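Local coordinates for primase X domain-containing protein (Sulfolobus solfataricus, PDB 4WYH), which serves as a noncatalytic subunit of the archaeal eukaryotic-type primase, needed for efficient primer synthesis in DNA replication, at residues Tyr32-Ile35 / Glu36-Glu40; Lys48-Ile51 / Leu52-Ser56; Lys63-Asn66 / Glu67-Leu71; Thr73-Glu76 / Phe77-Leu81; Met118-Glu121 / Ile122-Leu126. All coordinates share one frame; numbering follows the deposited sequence.

Contact 1: Tyr32-Ile35 / Glu36-Glu40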
# COMPACT_ATOMS: atom_id res chain seq x y z
N TYR A 32 10.92 -6.89 0.83
CA TYR A 32 9.84 -6.04 0.27
C TYR A 32 8.96 -6.85 -0.64
O TYR A 32 7.94 -6.39 -1.10
CB TYR A 32 10.36 -4.78 -0.48
CG TYR A 32 10.95 -3.74 0.42
CD1 TYR A 32 10.18 -3.19 1.38
CD2 TYR A 32 12.29 -3.32 0.33
CE1 TYR A 32 10.67 -2.22 2.24
CE2 TYR A 32 12.80 -2.33 1.20
CZ TYR A 32 11.96 -1.78 2.14
OH TYR A 32 12.30 -0.77 3.06
N SER A 33 9.35 -8.08 -0.88
CA SER A 33 8.55 -8.97 -1.69
C SER A 33 7.15 -8.98 -1.19
O SER A 33 6.25 -9.03 -2.01
CB SER A 33 9.11 -10.40 -1.68
OG SER A 33 10.17 -10.44 -2.64
N TRP A 34 6.98 -8.99 0.13
CA TRP A 34 5.64 -9.10 0.75
C TRP A 34 4.69 -7.97 0.31
O TRP A 34 3.50 -8.19 0.17
CB TRP A 34 5.74 -9.19 2.29
CG TRP A 34 6.19 -7.94 2.98
CD1 TRP A 34 7.47 -7.56 3.24
CD2 TRP A 34 5.36 -6.86 3.47
NE1 TRP A 34 7.49 -6.35 3.89
CE2 TRP A 34 6.20 -5.91 4.05
CE3 TRP A 34 3.98 -6.62 3.48
CZ2 TRP A 34 5.73 -4.71 4.60
CZ3 TRP A 34 3.52 -5.43 4.05
CH2 TRP A 34 4.41 -4.51 4.62
N ILE A 35 5.23 -6.79 0.07
CA ILE A 35 4.44 -5.67 -0.44
C ILE A 35 3.87 -6.00 -1.79
O ILE A 35 2.68 -5.79 -2.03
CB ILE A 35 5.28 -4.39 -0.48
CG1 ILE A 35 5.81 -4.11 0.94
CG2 ILE A 35 4.46 -3.22 -1.02
CD1 ILE A 35 6.39 -2.75 1.18
N GLU A 36 4.68 -6.54 -2.69
CA GLU A 36 4.21 -6.91 -4.02
C GLU A 36 3.08 -7.92 -3.94
O GLU A 36 2.07 -7.81 -4.63
CB GLU A 36 5.35 -7.46 -4.87
CG GLU A 36 6.47 -6.45 -5.17
CD GLU A 36 6.12 -5.40 -6.21
OE1 GLU A 36 4.93 -5.40 -6.64
OE2 GLU A 36 6.99 -4.53 -6.58
N LYS A 37 3.23 -8.88 -3.06
CA LYS A 37 2.20 -9.88 -2.85
C LYS A 37 0.87 -9.30 -2.39
O LYS A 37 -0.17 -9.69 -2.86
CB LYS A 37 2.67 -10.91 -1.83
CG LYS A 37 2.09 -12.28 -2.11
CD LYS A 37 2.24 -12.62 -3.60
CE LYS A 37 1.84 -14.03 -4.01
NZ LYS A 37 1.95 -14.06 -5.51
N VAL A 38 0.91 -8.42 -1.41
CA VAL A 38 -0.27 -7.75 -0.91
C VAL A 38 -0.88 -6.94 -2.05
O VAL A 38 -2.12 -6.98 -2.25
CB VAL A 38 0.03 -6.85 0.32
CG1 VAL A 38 -1.22 -6.12 0.76
CG2 VAL A 38 0.50 -7.70 1.50
N LEU A 39 -0.05 -6.22 -2.80
CA LEU A 39 -0.56 -5.44 -3.87
C LEU A 39 -1.32 -6.30 -4.88
O LEU A 39 -2.32 -5.86 -5.43
CB LEU A 39 0.51 -4.66 -4.61
CG LEU A 39 0.94 -3.35 -4.00
CD1 LEU A 39 2.26 -2.98 -4.63
CD2 LEU A 39 -0.03 -2.20 -4.12
N GLU A 40 -0.82 -7.50 -5.10
CA GLU A 40 -1.44 -8.43 -6.02
C GLU A 40 -2.79 -8.96 -5.53
O GLU A 40 -3.67 -9.13 -6.33
CB GLU A 40 -0.55 -9.63 -6.23
CG GLU A 40 -1.16 -10.64 -7.16
CD GLU A 40 -0.31 -11.85 -7.30
OE1 GLU A 40 0.53 -12.06 -6.39
OE2 GLU A 40 -0.48 -12.55 -8.33
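Trp34 and Val38, one helical turn apart, lie side by side and point the same way: CG2 of Val38 meets the indole at its edge, near the ring plane, 4.1 Å from Trp34 CE3. The same methyl also sits 3.3 Å from Trp34 O. One residue on, Ile35 CG2 packs against Leu39 CD1 at 4.2 Å, while Ile35 CG1 lies over a face of the Trp34 ring, 3.5 Å above its plane. The indole CG stands between the backbone N and the carbonyl carbon (chi1 70°), which brings the ring over Ile35 CG1. Three i to i+4 backbone bonds set the spacing, the shortest from Leu39 N to Ile35 O at 2.9 Å. On the outer side Lys37 NZ makes a salt bridge of 2.6 Å to the syn lone pair of Glu40 OE1, whereas Glu36 OE2 is hydrogen-bonded to Tyr58 OH. Tyr32 holds the N-cap position of this amphipathic first helix of the modelled chain. Helix 33-41 thus lies among its neighbours with Ile35 and Val38 against helix 47-63, Leu39 against helix 67-78, and Trp34 against helices 108-114 and 116-128.

Contact 2: Lys48-Ile51 / Leu52-Ser56; sequences KRFI and LYVAS
Phe50 touches both Val54 and Ala55 with its ring: CE1 lies 3.6 Å from Val54 CG1, and CE2 lies 3.7 Å from Ala55 CB. The ring and the valine cross obliquely, and both partners approach at a slant to the ring plane. With its CG opposite the backbone N (chi1 -179°), Phe50 lays its ring along the helix towards the residues four and five places on. This double contact accompanies a pi-type turn at 52-55, a local widening of helix 47-63. At the turn Phe50 O takes two N-H groups from opposite faces of its carbonyl plane: Ala55 N at 2.9 Å by a fairly straight bond, and Val54 N at 3.0 Å by a more bent one (139°). The next carbonyl is gripped twice by one residue, Ile51 O receiving Ser56 N at 3.1 Å and Ser56 OG at 2.8 Å. A chi1 of 62° brings the hydroxyl back over the preceding turn, where it approaches in the carbonyl plane and satisfies a buried polar group within the helix itself. Helix 47-63 runs through the middle of this all-helical domain, and Phe50 also meets Phe77 as well as Trp34 and Val38 of helix 33-41. At the more exposed side, Tyr53 CD2 rests 3.3 Å from Arg49 O, and Leu52 CG lies over one face of the tyrosine ring, which stacks with Trp106. Arg49 directs its guanidinium elsewhere, into salt bridges with Asp115 and Glu117.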
# COMPACT_ATOMS: atom_id res chain seq x y z
N LYS A 48 -6.80 1.73 2.63
CA LYS A 48 -6.35 3.09 2.50
C LYS A 48 -5.10 3.35 3.35
O LYS A 48 -4.14 3.89 2.89
CB LYS A 48 -7.49 4.07 2.78
CG LYS A 48 -8.42 4.18 1.58
CD LYS A 48 -9.56 5.13 1.89
CE LYS A 48 -10.58 5.04 0.78
NZ LYS A 48 -11.73 5.93 1.08
N ARG A 49 -5.09 2.86 4.57
CA ARG A 49 -3.89 2.98 5.40
C ARG A 49 -2.67 2.25 4.80
O ARG A 49 -1.57 2.78 4.83
CB ARG A 49 -4.19 2.43 6.81
CG ARG A 49 -5.25 3.25 7.49
CD ARG A 49 -5.26 3.00 9.01
NE ARG A 49 -5.25 1.57 9.36
CZ ARG A 49 -6.33 0.87 9.58
NH1 ARG A 49 -7.49 1.41 9.38
NH2 ARG A 49 -6.26 -0.41 9.95
N PHE A 50 -2.87 1.06 4.21
CA PHE A 50 -1.79 0.30 3.56
C PHE A 50 -1.26 1.15 2.43
O PHE A 50 -0.08 1.27 2.28
CB PHE A 50 -2.30 -1.02 3.02
CG PHE A 50 -1.22 -1.86 2.36
CD1 PHE A 50 -0.23 -2.42 3.13
CD2 PHE A 50 -1.15 -1.98 1.00
CE1 PHE A 50 0.75 -3.18 2.56
CE2 PHE A 50 -0.13 -2.75 0.42
CZ PHE A 50 0.82 -3.32 1.21
N ILE A 51 -2.12 1.78 1.66
CA ILE A 51 -1.66 2.73 0.62
C ILE A 51 -0.88 3.93 1.15
O ILE A 51 0.21 4.23 0.66
CB ILE A 51 -2.84 3.25 -0.28
CG1 ILE A 51 -3.45 2.10 -1.10
CG2 ILE A 51 -2.42 4.44 -1.16
CD1 ILE A 51 -4.78 2.51 -1.77
N LEU A 52 -1.39 4.59 2.17
CA LEU A 52 -0.71 5.76 2.70
C LEU A 52 0.64 5.42 3.36
O LEU A 52 1.62 6.11 3.14
CB LEU A 52 -1.59 6.47 3.71
CG LEU A 52 -1.07 7.72 4.40
CD1 LEU A 52 -0.65 8.74 3.35
CD2 LEU A 52 -2.11 8.26 5.35
N TYR A 53 0.68 4.34 4.14
CA TYR A 53 1.83 4.09 5.04
C TYR A 53 2.84 3.16 4.47
O TYR A 53 4.01 3.18 4.92
CB TYR A 53 1.36 3.67 6.50
CG TYR A 53 0.56 4.75 7.22
CD1 TYR A 53 1.16 5.88 7.66
CD2 TYR A 53 -0.82 4.62 7.44
CE1 TYR A 53 0.42 6.88 8.27
CE2 TYR A 53 -1.57 5.61 8.01
CZ TYR A 53 -0.95 6.76 8.41
OH TYR A 53 -1.64 7.75 9.04
N VAL A 54 2.44 2.35 3.49
CA VAL A 54 3.28 1.31 3.00
C VAL A 54 3.43 1.34 1.47
O VAL A 54 4.53 1.59 0.97
CB VAL A 54 2.79 -0.08 3.50
CG1 VAL A 54 3.71 -1.16 3.02
CG2 VAL A 54 2.60 -0.07 5.02
N ALA A 55 2.37 1.07 0.73
CA ALA A 55 2.53 0.76 -0.67
C ALA A 55 3.00 1.95 -1.48
O ALA A 55 3.90 1.82 -2.31
CB ALA A 55 1.25 0.21 -1.22
N SER A 56 2.42 3.12 -1.27
CA SER A 56 2.83 4.30 -2.03
C SER A 56 4.34 4.59 -1.83
O SER A 56 5.03 4.82 -2.79
CB SER A 56 2.02 5.56 -1.65
OG SER A 56 2.23 5.91 -0.30

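Contact 3: Lys63-Asn66 / Glu67-Leu71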
# COMPACT_ATOMS: atom_id res chain seq x y z
N LYS A 63 11.14 1.18 -4.92
CA LYS A 63 11.16 0.71 -6.30
C LYS A 63 11.45 1.77 -7.33
O LYS A 63 11.98 1.50 -8.39
CB LYS A 63 9.83 0.03 -6.58
CG LYS A 63 9.87 -1.45 -6.56
CD LYS A 63 10.90 -2.06 -5.57
CE LYS A 63 12.15 -2.59 -6.30
NZ LYS A 63 12.91 -3.48 -5.43
N GLY A 64 11.14 3.01 -7.00
CA GLY A 64 11.45 4.15 -7.83
C GLY A 64 10.63 4.19 -9.09
O GLY A 64 11.10 4.68 -10.09
N VAL A 65 9.38 3.72 -9.05
CA VAL A 65 8.52 3.82 -10.22
C VAL A 65 8.01 5.26 -10.24
O VAL A 65 8.03 5.93 -9.20
CB VAL A 65 7.33 2.81 -10.18
CG1 VAL A 65 7.80 1.38 -10.00
CG2 VAL A 65 6.35 3.20 -9.10
N ASN A 66 7.51 5.70 -11.40
CA ASN A 66 7.00 7.06 -11.56
C ASN A 66 5.53 7.23 -11.28
O ASN A 66 4.83 6.27 -11.01
CB ASN A 66 7.39 7.55 -12.95
CG ASN A 66 8.91 7.62 -13.12
OD1 ASN A 66 9.48 7.01 -14.05
ND2 ASN A 66 9.57 8.39 -12.28
N GLU A 67 5.08 8.47 -11.26
CA GLU A 67 3.75 8.77 -10.75
C GLU A 67 2.62 7.99 -11.45
O GLU A 67 1.70 7.50 -10.80
CB GLU A 67 3.48 10.29 -10.81
CG GLU A 67 4.30 11.09 -9.78
CD GLU A 67 5.76 11.43 -10.18
OE1 GLU A 67 6.37 10.74 -11.05
OE2 GLU A 67 6.32 12.43 -9.63
N ASP A 68 2.67 7.90 -12.77
CA ASP A 68 1.61 7.24 -13.51
C ASP A 68 1.54 5.75 -13.13
O ASP A 68 0.47 5.27 -12.80
CB ASP A 68 1.79 7.42 -14.99
CG ASP A 68 1.45 8.81 -15.42
OD1 ASP A 68 0.63 9.46 -14.74
OD2 ASP A 68 2.00 9.28 -16.44
N GLU A 69 2.66 5.06 -13.11
CA GLU A 69 2.65 3.68 -12.71
C GLU A 69 2.18 3.48 -11.27
O GLU A 69 1.50 2.53 -10.99
CB GLU A 69 4.02 3.03 -12.96
CG GLU A 69 4.07 1.59 -12.50
CD GLU A 69 5.39 0.88 -12.77
OE1 GLU A 69 6.31 1.44 -13.42
OE2 GLU A 69 5.49 -0.28 -12.33
N ALA A 70 2.60 4.35 -10.36
CA ALA A 70 2.22 4.22 -8.96
C ALA A 70 0.73 4.34 -8.88
O ALA A 70 0.08 3.57 -8.22
CB ALA A 70 2.91 5.30 -8.13
N LEU A 71 0.18 5.32 -9.57
CA LEU A 71 -1.23 5.56 -9.52
C LEU A 71 -2.03 4.35 -9.98
O LEU A 71 -2.99 3.97 -9.35
CB LEU A 71 -1.59 6.83 -10.31
CG LEU A 71 -3.10 7.08 -10.45
CD1 LEU A 71 -3.77 7.35 -9.13
CD2 LEU A 71 -3.41 8.19 -11.45
O HOH W 1 7.39 3.82 -13.57
O HOH W 2 9.24 10.64 -10.96
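A water is gripped between Glu69 OE1, to which it donates at 2.6 Å, and the backbone N of Asn66, from which it accepts at 2.9 Å. Asn66 is the N-cap residue of helix 67-78, but its side chain makes no capping bond, and Glu69 here reaches back to the amide before the helix through the solvent molecule. The carboxylate is carried there by an extended chain that crosses Val65 at about a right angle, with CD 3.7 Å from Val65 CG1. The other methyl of Val65, CG2, turns to Ala70 CB at 4.1 Å, so the two methyls meet successive residues of the first turn. Replacing Val65 by an alanine is likely to cost both methyl contacts and open a gap beside Ala70, only CB staying near the carboxylate. Gly64, with positive phi, is the first residue to leave helix 47-63, and Val65 also packs on Leu59 of that helix. The first i to i+4 bond of the new helix runs from Ala70 N to Asn66 O at 3.0 Å. On the outer side Glu67, bent at chi2 (82°), swings its carboxylate back beside Asn66; a second water donates to Glu67 OE1 at 2.9 Å and accepts a weak bond from Asn66 ND2.

Contact 4: Thr73-Glu76 / Phe77-Leu81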
# COMPACT_ATOMS: atom_id res chain seq x y z
N THR A 73 -1.04 1.19 -10.21
CA THR A 73 -0.79 0.09 -9.29
C THR A 73 -1.62 0.17 -7.99
O THR A 73 -2.21 -0.84 -7.53
CB THR A 73 0.70 0.08 -8.93
OG1 THR A 73 1.45 -0.08 -10.15
CG2 THR A 73 0.99 -1.06 -7.96
N LEU A 74 -1.67 1.38 -7.42
CA LEU A 74 -2.41 1.64 -6.20
C LEU A 74 -3.90 1.50 -6.41
O LEU A 74 -4.62 0.95 -5.56
CB LEU A 74 -2.04 3.03 -5.66
CG LEU A 74 -0.59 3.16 -5.22
CD1 LEU A 74 -0.20 4.57 -4.89
CD2 LEU A 74 -0.37 2.23 -4.04
N LYS A 75 -4.40 2.04 -7.53
CA LYS A 75 -5.83 1.94 -7.83
C LYS A 75 -6.31 0.49 -8.10
O LYS A 75 -7.32 0.06 -7.54
CB LYS A 75 -6.18 2.88 -9.01
CG LYS A 75 -7.65 3.15 -9.10
CD LYS A 75 -8.04 3.43 -10.54
CE LYS A 75 -7.95 4.90 -10.86
NZ LYS A 75 -8.60 5.12 -12.18
N GLU A 76 -5.52 -0.24 -8.87
CA GLU A 76 -5.73 -1.69 -9.14
C GLU A 76 -5.75 -2.51 -7.88
O GLU A 76 -6.63 -3.32 -7.75
CB GLU A 76 -4.60 -2.26 -9.93
CG GLU A 76 -4.82 -2.31 -11.34
CD GLU A 76 -3.54 -2.64 -12.06
OE1 GLU A 76 -2.40 -2.75 -11.48
OE2 GLU A 76 -3.71 -2.70 -13.23
N PHE A 77 -4.81 -2.29 -6.98
CA PHE A 77 -4.83 -2.87 -5.64
C PHE A 77 -6.11 -2.55 -4.87
O PHE A 77 -6.77 -3.48 -4.37
CB PHE A 77 -3.64 -2.36 -4.82
CG PHE A 77 -3.80 -2.57 -3.36
CD1 PHE A 77 -3.71 -3.84 -2.83
CD2 PHE A 77 -4.05 -1.48 -2.48
CE1 PHE A 77 -3.86 -4.03 -1.46
CE2 PHE A 77 -4.18 -1.69 -1.10
CZ PHE A 77 -4.10 -2.96 -0.61
N TYR A 78 -6.48 -1.27 -4.81
CA TYR A 78 -7.65 -0.85 -4.06
C TYR A 78 -8.90 -1.55 -4.43
O TYR A 78 -9.66 -1.92 -3.53
CB TYR A 78 -7.86 0.69 -4.07
CG TYR A 78 -9.01 1.09 -3.18
CD1 TYR A 78 -8.86 1.25 -1.82
CD2 TYR A 78 -10.29 1.23 -3.73
CE1 TYR A 78 -9.97 1.57 -1.02
CE2 TYR A 78 -11.40 1.50 -2.95
CZ TYR A 78 -11.24 1.67 -1.58
OH TYR A 78 -12.35 1.98 -0.82
N TYR A 79 -9.16 -1.73 -5.74
CA TYR A 79 -10.40 -2.32 -6.20
C TYR A 79 -10.35 -3.88 -6.32
O TYR A 79 -11.25 -4.50 -6.86
CB TYR A 79 -10.88 -1.63 -7.47
CG TYR A 79 -11.28 -0.19 -7.27
CD1 TYR A 79 -12.39 0.15 -6.52
CD2 TYR A 79 -10.56 0.86 -7.86
CE1 TYR A 79 -12.81 1.49 -6.34
CE2 TYR A 79 -10.96 2.21 -7.65
CZ TYR A 79 -12.08 2.49 -6.91
OH TYR A 79 -12.54 3.77 -6.66
N LYS A 80 -9.33 -4.51 -5.77
CA LYS A 80 -9.42 -5.95 -5.60
C LYS A 80 -10.61 -6.35 -4.73
O LYS A 80 -11.11 -7.45 -4.86
CB LYS A 80 -8.13 -6.54 -5.00
CG LYS A 80 -6.90 -6.29 -5.81
CD LYS A 80 -7.05 -6.92 -7.14
CE LYS A 80 -5.86 -7.77 -7.43
NZ LYS A 80 -5.74 -8.02 -8.88
N LEU A 81 -11.08 -5.46 -3.86
CA LEU A 81 -12.28 -5.75 -3.04
C LEU A 81 -13.63 -5.68 -3.79
O LEU A 81 -14.43 -6.61 -3.67
CB LEU A 81 -12.34 -4.86 -1.79
CG LEU A 81 -12.97 -5.41 -0.49
CD1 LEU A 81 -14.34 -5.95 -0.75
CD2 LEU A 81 -12.16 -6.52 0.15
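Three successive i to i+4 bonds close the last turns of helix 67-78: Phe77 N to Thr73 O at 3.0 Å, Tyr78 N to Leu74 O at the same 3.0 Å, and Tyr79 N to Lys75 O at 3.1 Å. Tyr79 is the first residue to leave helical geometry, and Lys80 N then turns back to Phe77 O at 3.1 Å. Lys75 and Tyr79 cross at a slant, Lys75 CG lying 3.7 Å from Tyr79 CE2, and Tyr79 CD2 also rests 3.4 Å from Lys75 O. The ring of Tyr79 has CD2 of its neighbour Tyr78 over the centre of one face, 3.6 Å above the plane. Opposite its backbone N at chi1 163°, Phe77 CG carries the ring inward, and its edge faces Leu74 O in plane. Buried Phe77 meets Phe50 and Val38, while Leu74 packs on helices 47-63 and 88-101. The polar ends look beyond the turn: Lys75 NZ forms a salt bridge with Glu88, and Tyr79 OH accepts from Val86 N. The ring of Tyr78 makes a cation-pi contact with Arg47. Chemically, the lysine serves twice, its aliphatic stem packing against an aromatic ring while its ammonium probably balances the charge of Glu88.

Contact 5: Met118-Glu121 / Ile122-Leu126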
# COMPACT_ATOMS: atom_id res chain seq x y z
N MET A 118 -4.44 -3.94 10.26
CA MET A 118 -3.77 -4.03 8.99
C MET A 118 -2.82 -5.23 9.01
O MET A 118 -2.65 -5.96 8.02
CB MET A 118 -3.00 -2.74 8.71
CG MET A 118 -2.09 -2.80 7.47
SD MET A 118 -1.36 -1.21 7.04
CE MET A 118 0.29 -1.68 6.81
N TYR A 119 -2.15 -5.43 10.13
CA TYR A 119 -1.16 -6.51 10.21
C TYR A 119 -1.87 -7.83 9.93
O TYR A 119 -1.41 -8.62 9.17
CB TYR A 119 -0.54 -6.57 11.58
CG TYR A 119 0.61 -7.48 11.70
CD1 TYR A 119 1.83 -7.15 11.19
CD2 TYR A 119 0.47 -8.71 12.39
CE1 TYR A 119 2.92 -8.03 11.31
CE2 TYR A 119 1.55 -9.55 12.55
CZ TYR A 119 2.77 -9.19 12.01
OH TYR A 119 3.86 -10.03 12.14
N ASN A 120 -2.98 -8.07 10.61
CA ASN A 120 -3.71 -9.32 10.34
C ASN A 120 -4.15 -9.44 8.87
O ASN A 120 -4.04 -10.47 8.33
CB ASN A 120 -4.90 -9.44 11.27
CG ASN A 120 -4.49 -9.87 12.67
OD1 ASN A 120 -3.34 -10.26 12.88
ND2 ASN A 120 -5.38 -9.78 13.62
N GLU A 121 -4.63 -8.37 8.25
CA GLU A 121 -5.03 -8.46 6.86
C GLU A 121 -3.85 -8.85 5.92
O GLU A 121 -4.00 -9.63 4.97
CB GLU A 121 -5.75 -7.18 6.44
CG GLU A 121 -7.07 -6.93 7.18
CD GLU A 121 -7.87 -5.77 6.59
OE1 GLU A 121 -7.34 -5.06 5.72
OE2 GLU A 121 -9.01 -5.62 6.99
N ILE A 122 -2.68 -8.27 6.20
CA ILE A 122 -1.44 -8.52 5.46
C ILE A 122 -0.99 -9.97 5.61
O ILE A 122 -0.78 -10.68 4.65
CB ILE A 122 -0.33 -7.57 5.96
CG1 ILE A 122 -0.61 -6.14 5.47
CG2 ILE A 122 1.06 -8.02 5.53
CD1 ILE A 122 0.27 -5.11 6.14
N ILE A 123 -0.83 -10.36 6.85
CA ILE A 123 -0.40 -11.69 7.21
C ILE A 123 -1.31 -12.75 6.61
O ILE A 123 -0.85 -13.77 6.16
CB ILE A 123 -0.40 -11.83 8.76
CG1 ILE A 123 0.73 -11.07 9.39
CG2 ILE A 123 -0.34 -13.25 9.21
CD1 ILE A 123 2.06 -11.25 8.75
N ARG A 124 -2.62 -12.51 6.66
CA ARG A 124 -3.63 -13.49 6.18
C ARG A 124 -3.49 -13.73 4.70
O ARG A 124 -3.61 -14.90 4.24
CB ARG A 124 -5.05 -13.07 6.53
CG ARG A 124 -5.25 -13.22 8.04
CD ARG A 124 -6.60 -12.69 8.51
NE ARG A 124 -6.83 -12.91 9.95
CZ ARG A 124 -7.67 -12.18 10.69
NH1 ARG A 124 -8.36 -11.20 10.12
NH2 ARG A 124 -7.83 -12.43 11.99
N VAL A 125 -3.14 -12.64 3.99
CA VAL A 125 -2.81 -12.78 2.56
C VAL A 125 -1.52 -13.53 2.34
O VAL A 125 -1.43 -14.37 1.45
CB VAL A 125 -2.71 -11.37 1.90
CG1 VAL A 125 -2.00 -11.41 0.53
CG2 VAL A 125 -4.09 -10.78 1.81
N LEU A 126 -0.48 -13.20 3.12
CA LEU A 126 0.84 -13.83 2.94
C LEU A 126 0.72 -15.31 3.28
O LEU A 126 1.31 -16.19 2.59
CB LEU A 126 1.88 -13.14 3.81
CG LEU A 126 2.09 -11.66 3.52
CD1 LEU A 126 3.17 -11.15 4.46
CD2 LEU A 126 2.43 -11.48 2.05
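Four consecutive i to i+4 bonds run along this part of helix 116-128, tight from Ile122 N to Met118 O at 2.9 Å and longer from Val125 N to Glu121 O at 3.3 Å, where the donor stands above the carbonyl plane. Ile123 places CG1 over one face of the Tyr119 ring in a CH-pi contact, 3.8 Å from the centroid and 19° off the normal; CG1 lies offset toward the rim, and CD1 approaches Tyr119 CZ. Tyr119 CG stands across from the backbone N (chi1 -171°), which lays the ring along the helix, with one face against Ile123. A serine in place of Tyr119 would probably strip Ile123 CG1 of the aromatic face it rests on and leave that isoleucine freer to turn. On the inner side Met118 CE presses on Ile122 CD1 at 3.5 Å, closer than usual for two carbons. Outside, Arg124 sets one guanidinium face over Asn120 CB, 3.9 Å from Arg124 CZ. Glu121 OE1 accepts from Ser46 OG and Gln44 N, and OE2 from the backbone N of Asp45, which is seen to bind manganese in a structure of this protein although none is bound to this chain. The helix packs through Met118 and Ile122 on Phe50 of helix 47-63, through Ile122 and Leu126 on Trp34 of helix 33-41, and through Tyr119 on helix 108-114.

In the fold
The five contacts follow one another along the chain, each a local turn of an all-helical domain. Contacts 1 and 2 lie on successive helices, 33-41 and 47-63, with centres about 12 Å apart; contacts 3 and 4 share helix 67-78, one at its start and the other at its end; contact 5 sits on helix 116-128. Contact 2 is nearest the chain's centre and touches contacts 1, 4 and 5 through Phe50, which joins Val38, Phe77 and Met118 in one hydrophobic core that holds the helices together. Contacts 3 and 5, about 24 Å between centres, lie on opposite sides of the domain: Glu121 of contact 5 is beside Asp45, the manganese-binding residue, and contact 3 is far from it.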